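Local coordinates for tannase (Fusobacterium nucleatum subsp. nucleatum ATCC 25586, PDB 6YQ4), which acts as a tannase, detoxifying gallotannins, probably by hydrolysing their galloyl ester bonds, and binds a magnesium ion, at residues S217-M222 with G347-S352; N227-M232 with G255-D260. All coordinates share one frame; numbering follows the deposited sequence.

Contact 1: residues S217-M222 with G347-S352; sequences SAYEWM and GDRMKS
Y219 and E220, neighbours on helix 212-223, reach out to the irregular chain at 347-352 in different ways, one with a hydroxyl and the other with a carboxylate. The tyrosine spans most of the distance: CG is anti to the backbone N (chi1 -162°), on the side of the carbonyl carbon, and the Y219 and K351 side chains cross at about a right angle. K351 N donates to Y219 OH over 3.0 Å, whereas M350 N makes a weak bond of 3.5 Å to the same oxygen. Because a phenol can also donate, Y219 OH additionally bonds K445 O, and a single atom on the end of a rigid arm thus gathers three backbone groups. This is the tight, buried part of the contact, where Y219 CE1 comes within 3.6 Å of K351 O.

E220 bends at chi2 (-46°) and presents both carboxylate oxygens to R349. In the conformer described, one of two modelled for this arginine, NH1 lies 3.2 Å from E220 OE2 and NH2 3.3 Å from E220 OE1. Each oxygen uses its syn lone pair, and the two flat groups are nearly coplanar, 21° apart, which suits an end-on bidentate salt bridge. S265 OG also bonds E220 OE2, and R349 NE donates to V226 O, so both buried charged groups have neutral partners too.

The other side of the loop is looser. K351 and M350 are partly exposed, and their side chains lead away from the helix; K351 NZ bonds D446 O and a glycerol molecule. Helix and loop both belong to the long insertion between core strands 202-206 and 435-439, consistent with the lid domain that many alpha/beta-hydrolases carry over the active site, with the M350 side chain near, though not touching, a probable Ser-His-Asp triad.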
loop_
_atom_site.group_PDB
_atom_site.type_symbol
_atom_site.label_atom_id
_atom_site.label_comp_id
_atom_site.label_asym_id
_atom_site.label_seq_id
_atom_site.Cartn_x
_atom_site.Cartn_y
_atom_site.Cartn_z
ATOM N N SER A 217 18.058 -2.113 -0.164
ATOM C CA SER A 217 19.114 -1.129 0.058
ATOM C C SER A 217 18.626 0.015 0.933
ATOM O O SER A 217 19.367 0.514 1.790
ATOM C CB SER A 217 19.631 -0.586 -1.277
ATOM O OG SER A 217 18.572 0.005 -2.018
ATOM N N ALA A 218 17.387 0.454 0.728
ATOM C CA ALA A 218 16.874 1.549 1.535
ATOM C C ALA A 218 16.762 1.135 2.992
ATOM O O ALA A 218 17.047 1.933 3.898
ATOM C CB ALA A 218 15.526 2.022 0.988
ATOM N N TYR A 219 16.384 -0.119 3.240
ATOM C CA TYR A 219 16.202 -0.582 4.616
ATOM C C TYR A 219 17.532 -0.681 5.354
ATOM O O TYR A 219 17.603 -0.400 6.553
ATOM C CB TYR A 219 15.490 -1.929 4.608
ATOM C CG TYR A 219 14.856 -2.321 5.931
ATOM C CD1 TYR A 219 15.564 -3.077 6.856
ATOM C CD2 TYR A 219 13.575 -1.905 6.265
ATOM C CE1 TYR A 219 14.987 -3.449 8.076
ATOM C CE2 TYR A 219 12.985 -2.269 7.477
ATOM C CZ TYR A 219 13.706 -3.052 8.379
ATOM O OH TYR A 219 13.157 -3.429 9.587
ATOM N N GLU A 220 18.597 -1.041 4.649
ATOM C CA GLU A 220 19.916 -1.114 5.250
ATOM C C GLU A 220 20.593 0.247 5.330
ATOM O O GLU A 220 21.355 0.500 6.263
ATOM C CB GLU A 220 20.763 -2.108 4.454
ATOM C CG GLU A 220 20.215 -3.535 4.562
ATOM C CD GLU A 220 19.859 -3.897 6.000
ATOM O OE1 GLU A 220 18.798 -4.510 6.216
ATOM O OE2 GLU A 220 20.646 -3.567 6.925
ATOM N N TRP A 221 20.350 1.126 4.360
ATOM C CA TRP A 221 20.748 2.516 4.520
ATOM C C TRP A 221 20.208 3.093 5.830
ATOM O O TRP A 221 20.965 3.621 6.650
ATOM C CB TRP A 221 20.272 3.330 3.319
ATOM C CG TRP A 221 20.548 4.769 3.493
ATOM C CD1 TRP A 221 21.756 5.386 3.425
ATOM C CD2 TRP A 221 19.593 5.779 3.803
ATOM N NE1 TRP A 221 21.619 6.732 3.672
ATOM C CE2 TRP A 221 20.297 6.997 3.914
ATOM C CE3 TRP A 221 18.215 5.769 4.031
ATOM C CZ2 TRP A 221 19.663 8.196 4.210
ATOM C CZ3 TRP A 221 17.591 6.967 4.324
ATOM C CH2 TRP A 221 18.313 8.163 4.408
ATOM N N MET A 222 18.906 2.951 6.064
ATOM C CA MET A 222 18.331 3.387 7.335
ATOM C C MET A 222 18.893 2.615 8.539
ATOM O O MET A 222 19.315 3.221 9.530
ATOM C CB MET A 222 16.817 3.257 7.277
ATOM C CG MET A 222 16.113 4.177 8.248
ATOM S SD MET A 222 14.568 4.845 7.629
ATOM C CE MET A 222 15.184 5.599 6.160
ATOM N N GLY A 347 14.913 1.990 18.578
ATOM C CA GLY A 347 14.303 0.696 18.792
ATOM C C GLY A 347 15.219 -0.430 18.331
ATOM O O GLY A 347 16.330 -0.222 17.842
ATOM N N ASP A 348 14.731 -1.658 18.494
ATOM C CA ASP A 348 15.320 -2.793 17.793
ATOM C C ASP A 348 14.864 -2.773 16.347
ATOM O O ASP A 348 13.752 -2.361 16.043
ATOM C CB ASP A 348 14.881 -4.118 18.409
ATOM C CG ASP A 348 15.720 -4.534 19.583
ATOM O OD1 ASP A 348 16.811 -3.975 19.831
ATOM O OD2 ASP A 348 15.259 -5.444 20.272
ATOM N N ARG A 349 15.716 -3.240 15.450
ATOM C CA ARG A 349 15.314 -3.392 14.060
ATOM C C ARG A 349 14.247 -4.478 13.962
ATOM O O ARG A 349 14.134 -5.332 14.834
ATOM C CB ARG A 349 16.535 -3.727 13.184
ATOM C CG ARG A 349 16.465 -5.046 12.406
ATOM C CD ARG A 349 17.843 -5.669 12.102
ATOM N NE ARG A 349 18.865 -4.717 11.660
ATOM C CZ ARG A 349 19.272 -4.561 10.399
ATOM N NH1 ARG A 349 20.208 -3.669 10.113
ATOM N NH2 ARG A 349 18.739 -5.281 9.418
ATOM N N MET A 350 13.456 -4.434 12.893
ATOM C CA MET A 350 12.425 -5.444 12.682
ATOM C C MET A 350 12.877 -6.555 11.732
ATOM O O MET A 350 13.131 -7.681 12.153
ATOM C CB MET A 350 11.168 -4.797 12.137
ATOM C CG MET A 350 9.953 -5.647 12.338
ATOM S SD MET A 350 8.572 -5.113 11.350
ATOM C CE MET A 350 7.976 -6.679 10.692
ATOM N N LYS A 351 12.952 -6.262 10.445
ATOM C CA LYS A 351 13.315 -7.288 9.487
ATOM C C LYS A 351 14.831 -7.444 9.430
ATOM O O LYS A 351 15.588 -6.526 9.749
ATOM C CB LYS A 351 12.751 -6.941 8.107
ATOM C CG LYS A 351 11.251 -6.699 8.118
ATOM C CD LYS A 351 10.633 -6.812 6.742
ATOM C CE LYS A 351 9.125 -6.710 6.846
ATOM N NZ LYS A 351 8.473 -6.403 5.520
ATOM N N SER A 352 15.273 -8.640 9.030
ATOM C CA SER A 352 16.676 -8.974 8.865
ATOM C C SER A 352 17.084 -8.895 7.396
ATOM O O SER A 352 16.283 -9.200 6.510
ATOM C CB SER A 352 16.963 -10.378 9.402
ATOM O OG SER A 352 16.418 -10.514 10.696
#

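Contact 2: residues N227-M232 with G255-D260; sequences NSYSRM and GNLTND
The Y229 ring lies with one face over the backbone of G255: G255 N sits 3.5 Å above the ring plane, offset toward the rim, and G255 O lies over the same face. L257 CD2 and N256 N approach the ring obliquely, while R349 and S352, from outside the two segments, also touch the tyrosine. The setting is a two-stranded antiparallel ribbon, strand 228-232 against strand 252-256. Y229 and G255 form a hydrogen-bonded pair whose side-chain positions share one face of the ribbon, and the tyrosine folds across to its partner because CG stands between the backbone N and the carbonyl carbon (chi1 57°). Glycine suits this place, since with no CB to hold the ring off, its CA can make a CH-pi contact 4.1 Å from the ring centroid. In the backbone, Y229 N donates to G255 O over 3.0 Å, and the return bond from G255 N to Y229 O is weak.

On the opposite face, S228 and N256 form a non-hydrogen-bonded pair, polar side chains in keeping with a surface position. N256 ND2 comes to 3.1 Å from S228 CB, so close that the setting of the amide is doubtful.

Beyond the pair the second strand gives way to helix 259-279. T258 is its N-cap: its side chain caps a backbone N just past D260, and E261 OE1 accepts from T258 N, the reciprocal pattern of a capping box. L257, buried just before this turn, points its apolar side chain toward 227-232, where CD2 meets Y229 CD1 at 4.1 Å and CD1 packs on N227 OD1. Just past the strand ends its backbone makes the shortest of the three bonds between the segments, L257 N to N227 O at 2.7 Å, the N-H...O angle being 162°.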
loop_
_atom_site.group_PDB
_atom_site.type_symbol
_atom_site.label_atom_id
_atom_site.label_comp_id
_atom_site.label_asym_id
_atom_site.label_seq_id
_atom_site.Cartn_x
_atom_site.Cartn_y
_atom_site.Cartn_z
ATOM N N ASN A 227 21.909 -4.146 15.137
ATOM C CA ASN A 227 22.252 -5.550 14.944
ATOM C C ASN A 227 21.461 -6.503 15.833
ATOM O O ASN A 227 21.723 -7.710 15.817
ATOM C CB ASN A 227 23.751 -5.753 15.165
ATOM C CG ASN A 227 24.581 -5.067 14.097
ATOM O OD1 ASN A 227 24.133 -4.905 12.956
ATOM N ND2 ASN A 227 25.786 -4.656 14.459
ATOM N N SER A 228 20.497 -6.004 16.592
ATOM C CA SER A 228 19.576 -6.849 17.340
ATOM C C SER A 228 18.162 -6.535 16.873
ATOM O O SER A 228 17.792 -5.360 16.779
ATOM C CB SER A 228 19.719 -6.608 18.840
ATOM O OG SER A 228 19.040 -5.422 19.199
ATOM N N TYR A 229 17.387 -7.569 16.551
ATOM C CA TYR A 229 16.062 -7.400 15.969
ATOM C C TYR A 229 14.979 -7.923 16.908
ATOM O O TYR A 229 15.253 -8.618 17.895
ATOM C CB TYR A 229 15.957 -8.111 14.608
ATOM C CG TYR A 229 16.270 -9.609 14.672
ATOM C CD1 TYR A 229 17.572 -10.073 14.559
ATOM C CD2 TYR A 229 15.259 -10.549 14.857
ATOM C CE1 TYR A 229 17.861 -11.425 14.629
ATOM C CE2 TYR A 229 15.535 -11.896 14.921
ATOM C CZ TYR A 229 16.837 -12.331 14.808
ATOM O OH TYR A 229 17.112 -13.673 14.882
ATOM N N SER A 230 13.733 -7.563 16.586
ATOM C CA SER A 230 12.543 -8.199 17.143
ATOM C C SER A 230 11.353 -7.864 16.259
ATOM O O SER A 230 11.185 -6.721 15.838
ATOM C CB SER A 230 12.256 -7.787 18.589
ATOM O OG SER A 230 12.247 -6.388 18.733
ATOM N N ARG A 231 10.534 -8.872 15.994
ATOM C CA ARG A 231 9.479 -8.796 14.996
ATOM C C ARG A 231 8.475 -9.897 15.285
ATOM O O ARG A 231 8.785 -10.895 15.947
ATOM C CB ARG A 231 10.035 -8.962 13.574
ATOM C CG ARG A 231 10.754 -10.338 13.343
ATOM C CD ARG A 231 11.237 -10.477 11.887
ATOM N NE ARG A 231 12.184 -11.575 11.694
ATOM C CZ ARG A 231 13.513 -11.460 11.716
ATOM N NH1 ARG A 231 14.080 -10.288 11.937
ATOM N NH2 ARG A 231 14.280 -12.531 11.532
ATOM N N MET A 232 7.273 -9.720 14.767
ATOM C CA MET A 232 6.338 -10.824 14.793
ATOM C C MET A 232 6.720 -11.793 13.688
ATOM O O MET A 232 7.212 -11.390 12.632
ATOM C CB MET A 232 4.900 -10.325 14.656
ATOM C CG MET A 232 4.417 -9.716 15.971
ATOM S SD MET A 232 3.061 -8.527 15.912
ATOM C CE MET A 232 2.593 -8.507 17.653
ATOM N N GLY A 255 16.626 -11.741 18.332
ATOM C CA GLY A 255 17.977 -12.248 18.365
ATOM C C GLY A 255 18.927 -11.184 17.865
ATOM O O GLY A 255 18.577 -10.009 17.803
ATOM N N ASN A 256 20.127 -11.618 17.491
ATOM C CA ASN A 256 21.191 -10.752 17.007
ATOM C C ASN A 256 21.624 -11.179 15.610
ATOM O O ASN A 256 21.807 -12.371 15.345
ATOM C CB ASN A 256 22.388 -10.791 17.959
ATOM C CG ASN A 256 22.041 -10.295 19.347
ATOM O OD1 ASN A 256 22.158 -11.025 20.329
ATOM N ND2 ASN A 256 21.616 -9.041 19.437
ATOM N N LEU A 257 21.808 -10.202 14.727
ATOM C CA LEU A 257 22.269 -10.477 13.370
ATOM C C LEU A 257 23.572 -11.274 13.370
ATOM O O LEU A 257 24.511 -10.958 14.105
ATOM C CB LEU A 257 22.470 -9.163 12.609
ATOM C CG LEU A 257 21.283 -8.294 12.178
ATOM C CD1 LEU A 257 21.730 -7.185 11.177
ATOM C CD2 LEU A 257 20.182 -9.151 11.587
ATOM N N THR A 258 23.632 -12.301 12.526
ATOM C CA THR A 258 24.870 -13.042 12.375
ATOM C C THR A 258 25.908 -12.181 11.662
ATOM O O THR A 258 25.610 -11.109 11.127
ATOM C CB THR A 258 24.641 -14.327 11.594
ATOM O OG1 THR A 258 24.241 -13.988 10.261
ATOM C CG2 THR A 258 23.560 -15.145 12.257
ATOM N N ASN A 259 27.149 -12.673 11.646
ATOM C CA ASN A 259 28.214 -11.908 11.010
ATOM C C ASN A 259 27.983 -11.760 9.512
ATOM O O ASN A 259 28.279 -10.705 8.939
ATOM C CB ASN A 259 29.559 -12.554 11.290
ATOM C CG ASN A 259 30.226 -11.957 12.497
ATOM O OD1 ASN A 259 30.020 -10.781 12.814
ATOM N ND2 ASN A 259 31.041 -12.748 13.173
ATOM N N ASP A 260 27.452 -12.802 8.864
ATOM C CA ASP A 260 27.150 -12.702 7.441
ATOM C C ASP A 260 26.019 -11.727 7.197
ATOM O O ASP A 260 26.033 -10.978 6.210
ATOM C CB ASP A 260 26.790 -14.075 6.870
ATOM C CG ASP A 260 28.002 -14.836 6.388
ATOM O OD1 ASP A 260 28.967 -14.192 5.913
ATOM O OD2 ASP A 260 27.982 -16.085 6.482
#

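How the contacts relate
From the N terminus the chain runs along helix 212-223 and turns straight into strand 228-232. Contact 2 then closes a short loop of 22 residues, when strand 252-256 returns antiparallel and leads into helix 259-279. Contact 1 closes a far larger one: 124 residues separate its segments, and the whole of contact 2 falls within them. Their centres lie about 10 Å apart, and they touch directly. R231 NH1 probably bonds both S352 OG and M350 O, and the R349 backbone bonds S228 and S230. The chain at 347-352 is thereby held between helix 212-223 on one hand and the ribbon on the other, uniting early and late parts of the insertion.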